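PDB 4YOD: thioredoxin-like protein from Bacteroides caccae ATCC 43185, which is of unconfirmed function but carries a thioredoxin-like domain behind a helical N-terminal region and is probably a thiol-disulfide oxidoreductase. Local coordinates for residues T47-H52 / D89-A94; N113-I118 / K147-T152; T160-A165 / D224-L229. All blocks are in the same frame, centred on the assembly; numbering follows the deposited sequence.

How the interactions relate
From the N terminus, interaction 1 comes first: it closes a largely helical loop of 36 residues, bringing the turn before helix 53-66 back to the start of helix 90-105. Interaction 2 follows in series. It opens at the start of helix 114-125, the next helix in the chain, and closes beyond helix 132-146, where the chain passes from the helical region toward the thioredoxin-like part. Interaction 3 lies entirely after that, tying the hairpin 158-168 to helix 222-228. None of the three nests in or crosses another. Interactions 1 and 3 sit on opposite sides of the chain's centre, about 51 Å apart between centres, with interaction 2 near the middle.

Interaction 1. Residues T47-H52 / D89-A94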
loop_
_atom_site.group_PDB
_atom_site.type_symbol
_atom_site.label_atom_id
_atom_site.label_comp_id
_atom_site.label_asym_id
_atom_site.label_seq_id
_atom_site.Cartn_x
_atom_site.Cartn_y
_atom_site.Cartn_z
ATOM N N THR A 47 -16.297 -5.459 -26.752
ATOM C CA THR A 47 -15.708 -4.152 -27.085
ATOM C C THR A 47 -16.078 -3.049 -26.043
ATOM O O THR A 47 -15.970 -1.858 -26.362
ATOM C CB THR A 47 -16.125 -3.761 -28.548
ATOM O OG1 THR A 47 -15.454 -2.566 -28.958
ATOM C CG2 THR A 47 -17.649 -3.601 -28.740
ATOM N N ASN A 48 -16.463 -3.447 -24.797
ATOM C CA ASN A 48 -16.857 -2.535 -23.714
ATOM C C ASN A 48 -15.660 -1.741 -23.129
ATOM O O ASN A 48 -15.844 -0.937 -22.215
ATOM C CB ASN A 48 -17.619 -3.287 -22.592
ATOM C CG ASN A 48 -16.858 -4.356 -21.826
ATOM O OD1 ASN A 48 -15.855 -4.099 -21.159
ATOM N ND2 ASN A 48 -17.411 -5.558 -21.782
ATOM N N TYR A 49 -14.446 -1.946 -23.647
ATOM C CA TYR A 49 -13.277 -1.223 -23.153
ATOM C C TYR A 49 -13.009 0.025 -24.032
ATOM O O TYR A 49 -12.413 0.988 -23.552
ATOM C CB TYR A 49 -12.043 -2.147 -23.069
ATOM C CG TYR A 49 -11.510 -2.654 -24.390
ATOM C CD1 TYR A 49 -12.281 -3.481 -25.207
ATOM C CD2 TYR A 49 -10.207 -2.376 -24.790
ATOM C CE1 TYR A 49 -11.794 -3.952 -26.426
ATOM C CE2 TYR A 49 -9.702 -2.855 -25.999
ATOM C CZ TYR A 49 -10.496 -3.656 -26.809
ATOM O OH TYR A 49 -10.016 -4.135 -28.005
ATOM N N ILE A 50 -13.480 0.013 -25.298
ATOM C CA ILE A 50 -13.296 1.110 -26.262
ATOM C C ILE A 50 -14.517 2.026 -26.272
ATOM O O ILE A 50 -14.393 3.227 -26.023
ATOM C CB ILE A 50 -12.998 0.604 -27.720
ATOM C CG1 ILE A 50 -11.832 -0.409 -27.780
ATOM C CG2 ILE A 50 -12.760 1.786 -28.678
ATOM C CD1 ILE A 50 -11.798 -1.267 -29.072
ATOM N N HIS A 51 -15.679 1.463 -26.637
ATOM C CA HIS A 51 -16.932 2.186 -26.808
ATOM C C HIS A 51 -17.554 2.661 -25.492
ATOM O O HIS A 51 -18.390 3.575 -25.527
ATOM C CB HIS A 51 -17.933 1.313 -27.576
ATOM C CG HIS A 51 -17.599 1.176 -29.028
ATOM N ND1 HIS A 51 -16.566 0.357 -29.460
ATOM C CD2 HIS A 51 -18.163 1.773 -30.106
ATOM C CE1 HIS A 51 -16.536 0.480 -30.776
ATOM N NE2 HIS A 51 -17.482 1.319 -31.213
ATOM N N HIS A 52 -17.191 2.034 -24.344
ATOM C CA HIS A 52 -17.784 2.394 -23.051
ATOM C C HIS A 52 -16.748 2.388 -21.871
ATOM O O HIS A 52 -16.988 1.720 -20.858
ATOM C CB HIS A 52 -18.985 1.462 -22.757
ATOM C CG HIS A 52 -19.982 1.398 -23.882
ATOM N ND1 HIS A 52 -20.813 2.470 -24.173
ATOM C CD2 HIS A 52 -20.179 0.435 -24.813
ATOM C CE1 HIS A 52 -21.510 2.110 -25.239
ATOM N NE2 HIS A 52 -21.169 0.892 -25.656
ATOM N N ASP A 89 -9.078 -12.062 -23.866
ATOM C CA ASP A 89 -8.728 -11.038 -24.854
ATOM C C ASP A 89 -7.576 -10.217 -24.304
ATOM O O ASP A 89 -7.720 -9.580 -23.262
ATOM C CB ASP A 89 -9.959 -10.150 -25.186
ATOM C CG ASP A 89 -9.756 -9.195 -26.348
ATOM O OD1 ASP A 89 -8.889 -8.297 -26.237
ATOM O OD2 ASP A 89 -10.507 -9.303 -27.347
ATOM N N LYS A 90 -6.438 -10.224 -25.011
ATOM C CA LYS A 90 -5.215 -9.521 -24.597
ATOM C C LYS A 90 -5.446 -8.013 -24.363
ATOM O O LYS A 90 -4.903 -7.460 -23.417
ATOM C CB LYS A 90 -4.110 -9.733 -25.646
ATOM C CG LYS A 90 -2.746 -9.229 -25.199
ATOM C CD LYS A 90 -1.615 -9.805 -26.054
ATOM C CE LYS A 90 -0.288 -9.097 -25.857
ATOM N NZ LYS A 90 -0.035 -8.755 -24.435
ATOM N N LYS A 91 -6.232 -7.356 -25.216
ATOM C CA LYS A 91 -6.502 -5.926 -25.062
ATOM C C LYS A 91 -7.381 -5.616 -23.807
ATOM O O LYS A 91 -7.187 -4.576 -23.171
ATOM C CB LYS A 91 -7.147 -5.367 -26.324
ATOM C CG LYS A 91 -6.179 -5.305 -27.508
ATOM C CD LYS A 91 -6.787 -4.594 -28.716
ATOM C CE LYS A 91 -5.914 -4.732 -29.941
ATOM N NZ LYS A 91 -6.593 -4.232 -31.167
ATOM N N VAL A 92 -8.311 -6.521 -23.443
ATOM C CA VAL A 92 -9.156 -6.376 -22.252
ATOM C C VAL A 92 -8.302 -6.646 -20.983
ATOM O O VAL A 92 -8.410 -5.908 -19.999
ATOM C CB VAL A 92 -10.423 -7.263 -22.322
ATOM C CG1 VAL A 92 -11.248 -7.151 -21.041
ATOM C CG2 VAL A 92 -11.280 -6.862 -23.520
ATOM N N PHE A 93 -7.440 -7.680 -21.028
ATOM C CA PHE A 93 -6.514 -7.995 -19.926
ATOM C C PHE A 93 -5.671 -6.761 -19.596
ATOM O O PHE A 93 -5.592 -6.363 -18.421
ATOM C CB PHE A 93 -5.620 -9.194 -20.318
ATOM C CG PHE A 93 -4.617 -9.583 -19.246
ATOM C CD1 PHE A 93 -3.380 -8.951 -19.166
ATOM C CD2 PHE A 93 -4.886 -10.617 -18.363
ATOM C CE1 PHE A 93 -2.456 -9.311 -18.175
ATOM C CE2 PHE A 93 -3.958 -10.977 -17.379
ATOM C CZ PHE A 93 -2.749 -10.331 -17.304
ATOM N N ALA A 94 -5.100 -6.120 -20.645
ATOM C CA ALA A 94 -4.252 -4.921 -20.543
ATOM C C ALA A 94 -5.029 -3.739 -19.963
ATOM O O ALA A 94 -4.500 -3.020 -19.117
ATOM C CB ALA A 94 -3.689 -4.561 -21.924
#
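Apolar contact carries this interaction, with the phenol of Tyr-49 laid against the first turn of helix 90-105. CG2 of Val-92 sits over one face of the ring in a CH-pi contact, 4.3 Å from the Tyr-49 ring centroid and 23° off the ring normal. It is displaced toward the rim, and the closest pair is CG2 of Val-92 with CD1 of Tyr-49 at 3.9 Å. The opposite face is covered by the next residue in the chain, Ile-50, whose CG1 lies over the ring centre, leaving the phenol sandwiched between two aliphatic groups. Tyr-49 reaches the helix with CG set between its own backbone N and carbonyl carbon (chi1 66°).

Lys-91 meets the hydroxyl end of the same ring. Its CB approaches CE2 of Tyr-49 obliquely at 3.6 Å, and its CD comes to 3.3 Å from Tyr-49 OH. Beyond CG the lysine chain is extended and carries the ammonium group away from the tyrosine, so this contact is made by methylenes rather than by charge.

The contact joins two parts of the all-helical N-terminal region: the turn leading into helix 53-66 and the N-terminal end of helix 90-105.

Hydrogen bonds are confined to each side. Asp-89 is the N-cap of helix 90-105, its OD1 accepting weak bonds from the backbone N of Lys-91 and of Val-92, the two residues that touch the tyrosine. In the turn, Thr-47 OG1 and His-51 ND1 are hydrogen-bonded at 3.2 Å, while Thr-56 OG1 bonds to the carbonyls of Asn-48 and His-52.

Interaction 2. Residues N113-I118 / K147-T152; sequences NEEFYI and KNRIGT
The first turn of helix 114-125 lies beside the irregular segment 147-152, where a type II beta turn runs from Arg-149 to Thr-152 and the closest CA atoms, those of Glu-115 and Ile-150, are 8.5 Å apart. A side-on salt bridge spans this gap. Arg-149 NH2 donates to Glu-115 OE1 at 2.9 Å, nearly straight at 171°, and Arg-149 NE donates to Glu-115 OE2 at 3.0 Å. Both oxygens are met on their syn sides, and the carboxylate and guanidinium planes lie only 27° apart. Arg-149 reaches across with an extended chain, its CG anti to the backbone N (chi1 -174°), whereas Glu-115 bends at chi2 to turn its carboxylate toward it.

Ile-118 lays CD1 over one face of the guanidinium, 3.6 Å from Arg-149 NE. Arg-149 NH1 is hydrogen-bonded to Gln-146 OE1. A water beside the salt bridge donates to Glu-115 OE2 at 2.7 Å and to Glu-114 OE2, and accepts from Ile-150 N. Thr-152 closes the beta turn, its N and OG1 both donating to Arg-149 O.

Replacing Arg-149 with an alanine would probably leave the Glu-115 carboxylate without its charged mate and take away the flat group against which Ile-118 CD1 packs.

Lys-272, on an edge strand of the thioredoxin-like sheet, pairs with Glu-114, bringing that sheet to the same junction. Two bonds, one to each carboxylate oxygen, fix the guanidinium's rotation, and the methyl on its face limits tilting, so the link between the helical region and the segment leading into the thioredoxin-like part probably depends on orientation as well as charge.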
loop_
_atom_site.group_PDB
_atom_site.type_symbol
_atom_site.label_atom_id
_atom_site.label_comp_id
_atom_site.label_asym_id
_atom_site.label_seq_id
_atom_site.Cartn_x
_atom_site.Cartn_y
_atom_site.Cartn_z
ATOM N N ASN A 113 -4.229 -0.108 -2.256
ATOM C CA ASN A 113 -4.221 -1.239 -1.336
ATOM C C ASN A 113 -3.365 -2.327 -1.934
ATOM O O ASN A 113 -3.763 -3.010 -2.879
ATOM C CB ASN A 113 -5.645 -1.744 -1.024
ATOM C CG ASN A 113 -5.723 -2.789 0.063
ATOM O OD1 ASN A 113 -4.782 -3.535 0.340
ATOM N ND2 ASN A 113 -6.867 -2.879 0.695
ATOM N N GLU A 114 -2.191 -2.503 -1.368
ATOM C CA GLU A 114 -1.223 -3.467 -1.861
ATOM C C GLU A 114 -1.707 -4.899 -1.688
ATOM O O GLU A 114 -1.383 -5.735 -2.527
ATOM C CB GLU A 114 0.102 -3.258 -1.169
ATOM C CG GLU A 114 1.217 -4.105 -1.717
ATOM C CD GLU A 114 2.506 -3.875 -0.964
ATOM O OE1 GLU A 114 3.174 -2.862 -1.272
ATOM O OE2 GLU A 114 2.837 -4.686 -0.062
ATOM N N GLU A 115 -2.495 -5.180 -0.645
ATOM C CA GLU A 115 -3.047 -6.526 -0.458
ATOM C C GLU A 115 -4.098 -6.861 -1.558
ATOM O O GLU A 115 -4.315 -8.033 -1.844
ATOM C CB GLU A 115 -3.629 -6.709 0.943
ATOM C CG GLU A 115 -2.565 -6.896 2.036
ATOM C CD GLU A 115 -1.554 -8.015 1.848
ATOM O OE1 GLU A 115 -1.969 -9.162 1.558
ATOM O OE2 GLU A 115 -0.343 -7.751 2.031
ATOM N N PHE A 116 -4.703 -5.847 -2.207
ATOM C CA PHE A 116 -5.609 -6.141 -3.318
ATOM C C PHE A 116 -4.823 -6.185 -4.633
ATOM O O PHE A 116 -5.213 -6.884 -5.559
ATOM C CB PHE A 116 -6.745 -5.104 -3.404
ATOM C CG PHE A 116 -7.775 -5.020 -2.293
ATOM C CD1 PHE A 116 -7.883 -6.025 -1.334
ATOM C CD2 PHE A 116 -8.683 -3.965 -2.246
ATOM C CE1 PHE A 116 -8.846 -5.945 -0.319
ATOM C CE2 PHE A 116 -9.648 -3.892 -1.230
ATOM C CZ PHE A 116 -9.708 -4.875 -0.272
ATOM N N TYR A 117 -3.712 -5.432 -4.731
ATOM C CA TYR A 117 -2.920 -5.409 -5.952
ATOM C C TYR A 117 -2.043 -6.674 -6.122
ATOM O O TYR A 117 -1.850 -7.113 -7.259
ATOM C CB TYR A 117 -2.066 -4.135 -6.011
ATOM C CG TYR A 117 -1.453 -3.903 -7.371
ATOM C CD1 TYR A 117 -2.251 -3.812 -8.515
ATOM C CD2 TYR A 117 -0.082 -3.766 -7.521
ATOM C CE1 TYR A 117 -1.686 -3.627 -9.774
ATOM C CE2 TYR A 117 0.485 -3.501 -8.765
ATOM C CZ TYR A 117 -0.320 -3.432 -9.889
ATOM O OH TYR A 117 0.290 -3.269 -11.112
ATOM N N ILE A 118 -1.521 -7.263 -5.015
ATOM C CA ILE A 118 -0.688 -8.487 -5.065
ATOM C C ILE A 118 -1.397 -9.638 -5.865
ATOM O O ILE A 118 -0.750 -10.108 -6.808
ATOM C CB ILE A 118 -0.220 -8.916 -3.658
ATOM C CG1 ILE A 118 0.946 -7.979 -3.197
ATOM C CG2 ILE A 118 0.206 -10.400 -3.602
ATOM C CD1 ILE A 118 1.192 -7.957 -1.659
ATOM N N LYS A 147 8.572 -7.312 0.140
ATOM C CA LYS A 147 9.455 -6.639 1.098
ATOM C C LYS A 147 8.635 -5.754 2.013
ATOM O O LYS A 147 7.866 -4.928 1.521
ATOM C CB LYS A 147 10.501 -5.801 0.349
ATOM C CG LYS A 147 11.396 -6.626 -0.585
ATOM C CD LYS A 147 12.578 -5.818 -1.052
ATOM C CE LYS A 147 13.332 -6.543 -2.150
ATOM N NZ LYS A 147 14.452 -5.711 -2.666
ATOM N N ASN A 148 8.779 -5.933 3.346
ATOM C CA ASN A 148 8.051 -5.170 4.371
ATOM C C ASN A 148 6.535 -5.314 4.176
ATOM O O ASN A 148 5.751 -4.419 4.534
ATOM C CB ASN A 148 8.501 -3.700 4.379
ATOM C CG ASN A 148 10.001 -3.600 4.269
ATOM O OD1 ASN A 148 10.741 -3.989 5.165
ATOM N ND2 ASN A 148 10.482 -3.180 3.127
ATOM N N ARG A 149 6.123 -6.480 3.621
ATOM C CA ARG A 149 4.713 -6.810 3.477
ATOM C C ARG A 149 4.071 -6.859 4.890
ATOM O O ARG A 149 4.750 -7.225 5.853
ATOM C CB ARG A 149 4.570 -8.169 2.769
ATOM C CG ARG A 149 3.129 -8.511 2.466
ATOM C CD ARG A 149 3.003 -9.701 1.537
ATOM N NE ARG A 149 1.585 -9.960 1.282
ATOM C CZ ARG A 149 1.132 -10.925 0.497
ATOM N NH1 ARG A 149 1.979 -11.711 -0.154
ATOM N NH2 ARG A 149 -0.173 -11.103 0.342
ATOM N N ILE A 150 2.795 -6.457 5.017
ATOM C CA ILE A 150 2.089 -6.517 6.314
ATOM C C ILE A 150 2.142 -7.970 6.826
ATOM O O ILE A 150 1.907 -8.889 6.050
ATOM C CB ILE A 150 0.632 -5.984 6.248
ATOM C CG1 ILE A 150 0.630 -4.455 6.047
ATOM C CG2 ILE A 150 -0.134 -6.320 7.553
ATOM C CD1 ILE A 150 -0.835 -3.767 6.028
ATOM N N GLY A 151 2.495 -8.148 8.098
ATOM C CA GLY A 151 2.583 -9.464 8.722
ATOM C C GLY A 151 3.942 -10.118 8.553
ATOM O O GLY A 151 4.123 -11.260 8.962
ATOM N N THR A 152 4.913 -9.405 7.957
ATOM C CA THR A 152 6.281 -9.930 7.763
ATOM C C THR A 152 7.274 -9.017 8.470
ATOM O O THR A 152 6.966 -7.849 8.729
ATOM C CB THR A 152 6.648 -10.103 6.269
ATOM O OG1 THR A 152 6.929 -8.826 5.669
ATOM C CG2 THR A 152 5.594 -10.876 5.475
HETATM O O HOH W 1 1.187 -5.549 2.489
#

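Interaction 3. Residues T160-A165 / D224-L229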
loop_
_atom_site.group_PDB
_atom_site.type_symbol
_atom_site.label_atom_id
_atom_site.label_comp_id
_atom_site.label_asym_id
_atom_site.label_seq_id
_atom_site.Cartn_x
_atom_site.Cartn_y
_atom_site.Cartn_z
ATOM N N THR A 160 22.441 6.909 9.839
ATOM C CA THR A 160 23.510 7.767 10.361
ATOM C C THR A 160 22.876 9.028 10.922
ATOM O O THR A 160 22.045 9.639 10.254
ATOM C CB THR A 160 24.563 8.065 9.279
ATOM O OG1 THR A 160 24.925 6.846 8.635
ATOM C CG2 THR A 160 25.816 8.733 9.846
ATOM N N LEU A 161 23.269 9.409 12.152
ATOM C CA LEU A 161 22.760 10.600 12.833
ATOM C C LEU A 161 23.558 11.827 12.412
ATOM O O LEU A 161 24.604 11.681 11.774
ATOM C CB LEU A 161 22.807 10.420 14.369
ATOM C CG LEU A 161 22.083 9.183 14.937
ATOM C CD1 LEU A 161 22.479 8.926 16.375
ATOM C CD2 LEU A 161 20.568 9.290 14.779
ATOM N N ALA A 162 23.070 13.038 12.770
ATOM C CA ALA A 162 23.734 14.322 12.495
ATOM C C ALA A 162 25.175 14.345 13.021
ATOM O O ALA A 162 26.049 14.908 12.362
ATOM C CB ALA A 162 22.951 15.460 13.120
ATOM N N SER A 163 25.422 13.717 14.191
ATOM C CA SER A 163 26.748 13.660 14.827
ATOM C C SER A 163 27.708 12.732 14.079
ATOM O O SER A 163 28.923 12.858 14.233
ATOM C CB SER A 163 26.625 13.200 16.277
ATOM O OG SER A 163 26.077 11.894 16.375
ATOM N N GLY A 164 27.154 11.812 13.296
ATOM C CA GLY A 164 27.920 10.825 12.543
ATOM C C GLY A 164 27.807 9.442 13.151
ATOM O O GLY A 164 28.323 8.470 12.589
ATOM N N ALA A 165 27.132 9.356 14.320
ATOM C CA ALA A 165 26.886 8.123 15.062
ATOM C C ALA A 165 25.963 7.223 14.261
ATOM O O ALA A 165 25.045 7.717 13.600
ATOM C CB ALA A 165 26.271 8.443 16.418
ATOM N N ASP A 224 20.670 19.623 2.043
ATOM C CA ASP A 224 19.275 20.056 2.193
ATOM C C ASP A 224 18.612 19.396 3.414
ATOM O O ASP A 224 17.728 19.999 4.032
ATOM C CB ASP A 224 18.468 19.751 0.920
ATOM C CG ASP A 224 18.912 20.544 -0.291
ATOM O OD1 ASP A 224 18.600 21.756 -0.357
ATOM O OD2 ASP A 224 19.565 19.953 -1.181
ATOM N N TRP A 225 19.061 18.171 3.764
ATOM C CA TRP A 225 18.596 17.425 4.929
ATOM C C TRP A 225 19.073 18.094 6.221
ATOM O O TRP A 225 18.264 18.285 7.131
ATOM C CB TRP A 225 19.078 15.969 4.861
ATOM C CG TRP A 225 18.610 15.125 6.009
ATOM C CD1 TRP A 225 17.375 14.570 6.170
ATOM C CD2 TRP A 225 19.359 14.791 7.183
ATOM N NE1 TRP A 225 17.319 13.878 7.356
ATOM C CE2 TRP A 225 18.526 13.987 7.995
ATOM C CE3 TRP A 225 20.662 15.075 7.620
ATOM C CZ2 TRP A 225 18.954 13.466 9.219
ATOM C CZ3 TRP A 225 21.085 14.561 8.836
ATOM C CH2 TRP A 225 20.241 13.756 9.615
ATOM N N ARG A 226 20.372 18.477 6.284
ATOM C CA ARG A 226 20.992 19.129 7.442
ATOM C C ARG A 226 20.358 20.486 7.761
ATOM O O ARG A 226 20.294 20.847 8.937
ATOM C CB ARG A 226 22.505 19.299 7.245
ATOM C CG ARG A 226 23.273 17.990 7.350
ATOM C CD ARG A 226 24.764 18.200 7.513
ATOM N NE ARG A 226 25.503 16.947 7.340
ATOM C CZ ARG A 226 25.819 16.112 8.326
ATOM N NH1 ARG A 226 25.468 16.385 9.576
ATOM N NH2 ARG A 226 26.480 14.992 8.067
ATOM N N LYS A 227 19.883 21.227 6.740
ATOM C CA LYS A 227 19.271 22.536 6.981
ATOM C C LYS A 227 17.775 22.416 7.349
ATOM O O LYS A 227 17.235 23.339 7.959
ATOM C CB LYS A 227 19.492 23.511 5.803
ATOM C CG LYS A 227 18.705 23.236 4.524
ATOM C CD LYS A 227 18.992 24.316 3.478
ATOM C CE LYS A 227 17.768 25.120 3.106
ATOM N NZ LYS A 227 18.112 26.273 2.229
ATOM N N HIS A 228 17.120 21.296 7.007
ATOM C CA HIS A 228 15.703 21.092 7.328
ATOM C C HIS A 228 15.512 20.183 8.555
ATOM O O HIS A 228 14.375 19.891 8.928
ATOM C CB HIS A 228 14.951 20.526 6.117
ATOM C CG HIS A 228 14.654 21.559 5.082
ATOM N ND1 HIS A 228 15.524 21.801 4.036
ATOM C CD2 HIS A 228 13.604 22.407 4.985
ATOM C CE1 HIS A 228 14.972 22.778 3.331
ATOM N NE2 HIS A 228 13.817 23.176 3.866
ATOM N N LEU A 229 16.626 19.782 9.200
ATOM C CA LEU A 229 16.671 18.909 10.378
ATOM C C LEU A 229 15.980 19.536 11.610
ATOM O O LEU A 229 15.490 18.792 12.467
ATOM C CB LEU A 229 18.136 18.557 10.701
ATOM C CG LEU A 229 18.406 17.455 11.736
ATOM C CD1 LEU A 229 17.779 16.131 11.333
ATOM C CD2 LEU A 229 19.888 17.277 11.951
#
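Ala-162 O accepts the one hydrogen bond between these segments, from Arg-226 NH1 at 3.2 Å with an N-H...O angle of 161°. The nitrogen approaches on a lone pair in the carbonyl plane, with a C=O...N angle of 123°, and the oxygen in turn lies in the plane of the guanidinium, at its edge. Arg-226 makes the reach with a chain extended from CG to NE.

The methyl of the same alanine supplies the apolar half of the contact: Ala-162 CB meets CD2 of Leu-229 at 3.7 Å. The other branch of this leucine, CD1, packs over one face of the Trp-225 indole, 3.6 Å above its plane. The indole presents its edge to the turn, CH2 of Trp-225 lying 4.3 Å from Ala-162 N.

Ala-162 belongs to a type I beta turn from Leu-161 to Gly-164 that forms the tip of the hairpin joining strands 158-160 and 166-168. The contact therefore sets a small two-stranded sheet against helix 222-228 of the thioredoxin-like part. Thr-160 adds a backbone hydrogen bond to Tyr-240 in the neighbouring edge strand 237-240.

Trp-225 is buried, its ring nearly parallel to that of Tyr-217 and edge-to-face with that of Tyr-240. His-228 turns its ring back so that ND1 donates to Asp-224 O at 2.8 Å.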